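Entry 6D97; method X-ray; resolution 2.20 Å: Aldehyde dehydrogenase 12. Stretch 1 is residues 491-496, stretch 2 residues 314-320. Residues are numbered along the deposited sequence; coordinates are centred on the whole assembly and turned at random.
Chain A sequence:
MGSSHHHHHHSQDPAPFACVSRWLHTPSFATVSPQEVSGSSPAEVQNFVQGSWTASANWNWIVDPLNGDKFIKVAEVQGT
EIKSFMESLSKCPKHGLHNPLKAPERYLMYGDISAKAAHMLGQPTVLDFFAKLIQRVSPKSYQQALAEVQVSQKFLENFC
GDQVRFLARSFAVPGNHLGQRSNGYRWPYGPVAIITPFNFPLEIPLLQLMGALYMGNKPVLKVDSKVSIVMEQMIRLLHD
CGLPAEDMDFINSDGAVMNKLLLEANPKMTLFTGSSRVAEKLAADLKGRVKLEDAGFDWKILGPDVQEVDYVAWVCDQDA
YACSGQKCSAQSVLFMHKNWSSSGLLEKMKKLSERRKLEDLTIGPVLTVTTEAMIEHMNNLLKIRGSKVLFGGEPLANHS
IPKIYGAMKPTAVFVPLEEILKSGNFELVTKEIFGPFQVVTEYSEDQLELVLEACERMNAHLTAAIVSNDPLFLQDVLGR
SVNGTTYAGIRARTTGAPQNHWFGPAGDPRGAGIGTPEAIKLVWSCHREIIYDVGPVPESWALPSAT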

# COMPACT_ATOMS: atom_id res chain seq x y z
N ARG A 491 -20.65 -17.27 13.22
CA ARG A 491 -20.86 -16.14 14.11
C ARG A 491 -21.19 -14.86 13.37
O ARG A 491 -21.07 -13.77 13.93
CB ARG A 491 -19.62 -15.94 15.00
CG ARG A 491 -19.31 -17.13 15.89
CD ARG A 491 -18.06 -16.90 16.73
NE ARG A 491 -18.23 -15.84 17.72
CZ ARG A 491 -17.32 -15.51 18.62
NH1 ARG A 491 -16.16 -16.16 18.66
NH2 ARG A 491 -17.56 -14.53 19.48
N ALA A 492 -21.61 -14.97 12.11
CA ALA A 492 -21.90 -13.78 11.31
C ALA A 492 -23.10 -13.02 11.86
O ALA A 492 -24.06 -13.61 12.35
CB ALA A 492 -22.15 -14.17 9.85
N ARG A 493 -23.02 -11.70 11.77
CA ARG A 493 -24.05 -10.79 12.24
C ARG A 493 -24.31 -9.75 11.16
O ARG A 493 -23.58 -9.67 10.16
CB ARG A 493 -23.62 -10.11 13.55
CG ARG A 493 -22.34 -9.28 13.41
CD ARG A 493 -21.72 -8.96 14.76
NE ARG A 493 -20.85 -7.79 14.68
CZ ARG A 493 -19.56 -7.82 14.39
NH1 ARG A 493 -18.96 -8.98 14.14
NH2 ARG A 493 -18.86 -6.70 14.33
N THR A 494 -25.35 -8.94 11.34
CA THR A 494 -25.58 -7.81 10.45
C THR A 494 -25.23 -6.47 11.08
O THR A 494 -24.97 -5.51 10.34
CB THR A 494 -27.04 -7.77 9.97
OG1 THR A 494 -27.90 -7.43 11.07
CG2 THR A 494 -27.45 -9.11 9.40
N THR A 495 -25.20 -6.38 12.40
CA THR A 495 -25.02 -5.12 13.10
C THR A 495 -23.69 -5.08 13.84
O THR A 495 -23.00 -6.09 14.00
CB THR A 495 -26.17 -4.88 14.09
OG1 THR A 495 -26.08 -5.83 15.16
CG2 THR A 495 -27.50 -5.04 13.40
N GLY A 496 -23.33 -3.88 14.29
CA GLY A 496 -22.20 -3.71 15.18
C GLY A 496 -20.86 -3.62 14.50
O GLY A 496 -19.88 -4.19 15.00
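Stretch 2 314-320: WVCDQDA

This is a small polar contact in which one helical carboxylate, that of D319, takes hydrogen bonds from the backbone and side chain of an irregular segment, with a single valine one turn earlier adding a nonpolar touch.

Stretch 2 is helical throughout, part of a helix that begins before W314 and runs on past A320. Its phi values lie between -59° and -81° and its psi values between -31° and -44°, and the backbone bonds from Q318 N to W314 O (2.9 Å), D319 N to V315 O (2.7 Å) and A320 N to C316 O (3.0 Å) repeat the i to i-4 pattern. Stretch 1 forms neither helix nor strand. Its phi/psi pairs change from residue to residue, from -133/171 at R493 to -106/-22 at T494 and -113/168 at T495, before G496 takes the positive phi of 84° that by itself favours glycine.

The register fixes the direction. The CA atoms of R493 and V315 are 6.3 Å apart and those of T495 and D319 are 5.5 Å apart, so two residues forward in the loop correspond to four residues, about one turn, forward in the helix. Both chains therefore advance in the same sense past each other. The residues that touch are at least 174 positions apart in sequence, so the fold, not chain proximity, brings them together.

D319 is the centre of the contact: it gives up 85 Å² to the loop, more than any other residue in either stretch, out of 238 Å² buried on both sides together. Its CA-to-CB bond points sideways, but with chi1 at -81° (m) and chi2 at -21° the end of the side chain comes nearer the loop. OD2 accepts a hydrogen bond from T494 N at 3.0 Å, with an N-H...acceptor angle of 154°. OD1 accepts two from T495: from OG1 at 2.7 Å and from N at 3.2 Å, the latter with an angle of 144°. Successive loop amides thus reach different oxygens of one carboxylate, and the p rotamer of T495 (chi1 68°), whose CB points toward the helix, adds the hydroxyl to the same group. R493 leads into this arrangement, its CA lying 3.3 Å from D319 OD2.

One turn back, V315 points its CB toward the loop and, in the t rotamer, places CG1 3.6 Å from both A492 O and R493 CB. These are packing distances. The end of the R493 side chain leads away from the helix and turns back on its own segment instead: NH2 donates to G496 O at 2.8 Å and 171°, while the bond from NE to T495 O, also 2.8 Å, is weak at 127°.

A water extends the polar link along the helix. It donates to Q318 O and to T495 OG1, each at 2.6 Å, bridging two atoms that lie 4.4 Å apart. The threonine hydroxyl consequently accepts from the water while donating to D319 OD1.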

# COMPACT_ATOMS: atom_id res chain seq x y z
N TRP A 314 -29.21 -15.89 19.46
CA TRP A 314 -28.90 -14.66 20.18
C TRP A 314 -28.51 -13.54 19.22
O TRP A 314 -28.95 -12.40 19.36
CB TRP A 314 -27.78 -14.92 21.19
CG TRP A 314 -27.16 -13.70 21.79
CD1 TRP A 314 -27.73 -12.86 22.70
CD2 TRP A 314 -25.85 -13.19 21.54
NE1 TRP A 314 -26.85 -11.85 23.03
CE2 TRP A 314 -25.69 -12.04 22.32
CE3 TRP A 314 -24.79 -13.61 20.72
CZ2 TRP A 314 -24.51 -11.29 22.32
CZ3 TRP A 314 -23.62 -12.86 20.72
CH2 TRP A 314 -23.49 -11.72 21.51
N VAL A 315 -27.68 -13.87 18.22
CA VAL A 315 -27.26 -12.86 17.25
C VAL A 315 -28.45 -12.39 16.42
O VAL A 315 -28.56 -11.21 16.09
CB VAL A 315 -26.14 -13.42 16.37
CG1 VAL A 315 -25.77 -12.42 15.30
CG2 VAL A 315 -24.93 -13.75 17.22
N CYS A 316 -29.35 -13.31 16.09
CA CYS A 316 -30.56 -12.93 15.36
C CYS A 316 -31.40 -11.95 16.17
O CYS A 316 -31.91 -10.97 15.62
CB CYS A 316 -31.38 -14.18 15.02
SG CYS A 316 -30.84 -15.07 13.54
N ASP A 317 -31.54 -12.18 17.47
CA ASP A 317 -32.33 -11.27 18.30
C ASP A 317 -31.65 -9.92 18.44
O ASP A 317 -32.31 -8.88 18.38
CB ASP A 317 -32.56 -11.89 19.68
CG ASP A 317 -33.26 -10.94 20.63
OD1 ASP A 317 -34.49 -10.74 20.48
OD2 ASP A 317 -32.58 -10.37 21.52
N GLN A 318 -30.33 -9.91 18.63
CA GLN A 318 -29.62 -8.64 18.76
C GLN A 318 -29.59 -7.90 17.43
O GLN A 318 -29.76 -6.67 17.40
CB GLN A 318 -28.20 -8.87 19.27
CG GLN A 318 -28.14 -9.35 20.72
CD GLN A 318 -28.54 -8.28 21.71
OE1 GLN A 318 -29.22 -8.55 22.70
NE2 GLN A 318 -28.11 -7.05 21.46
N ASP A 319 -29.39 -8.62 16.33
CA ASP A 319 -29.35 -7.97 15.02
C ASP A 319 -30.68 -7.32 14.69
O ASP A 319 -30.73 -6.19 14.21
CB ASP A 319 -28.96 -8.98 13.94
CG ASP A 319 -27.47 -9.22 13.87
OD1 ASP A 319 -26.70 -8.36 14.34
OD2 ASP A 319 -27.08 -10.28 13.33
N ALA A 320 -31.78 -8.03 14.95
CA ALA A 320 -33.08 -7.54 14.53
C ALA A 320 -33.65 -6.50 15.48
O ALA A 320 -34.38 -5.60 15.05
CB ALA A 320 -34.06 -8.71 14.37
O HOH W 1 -27.73 -5.10 16.97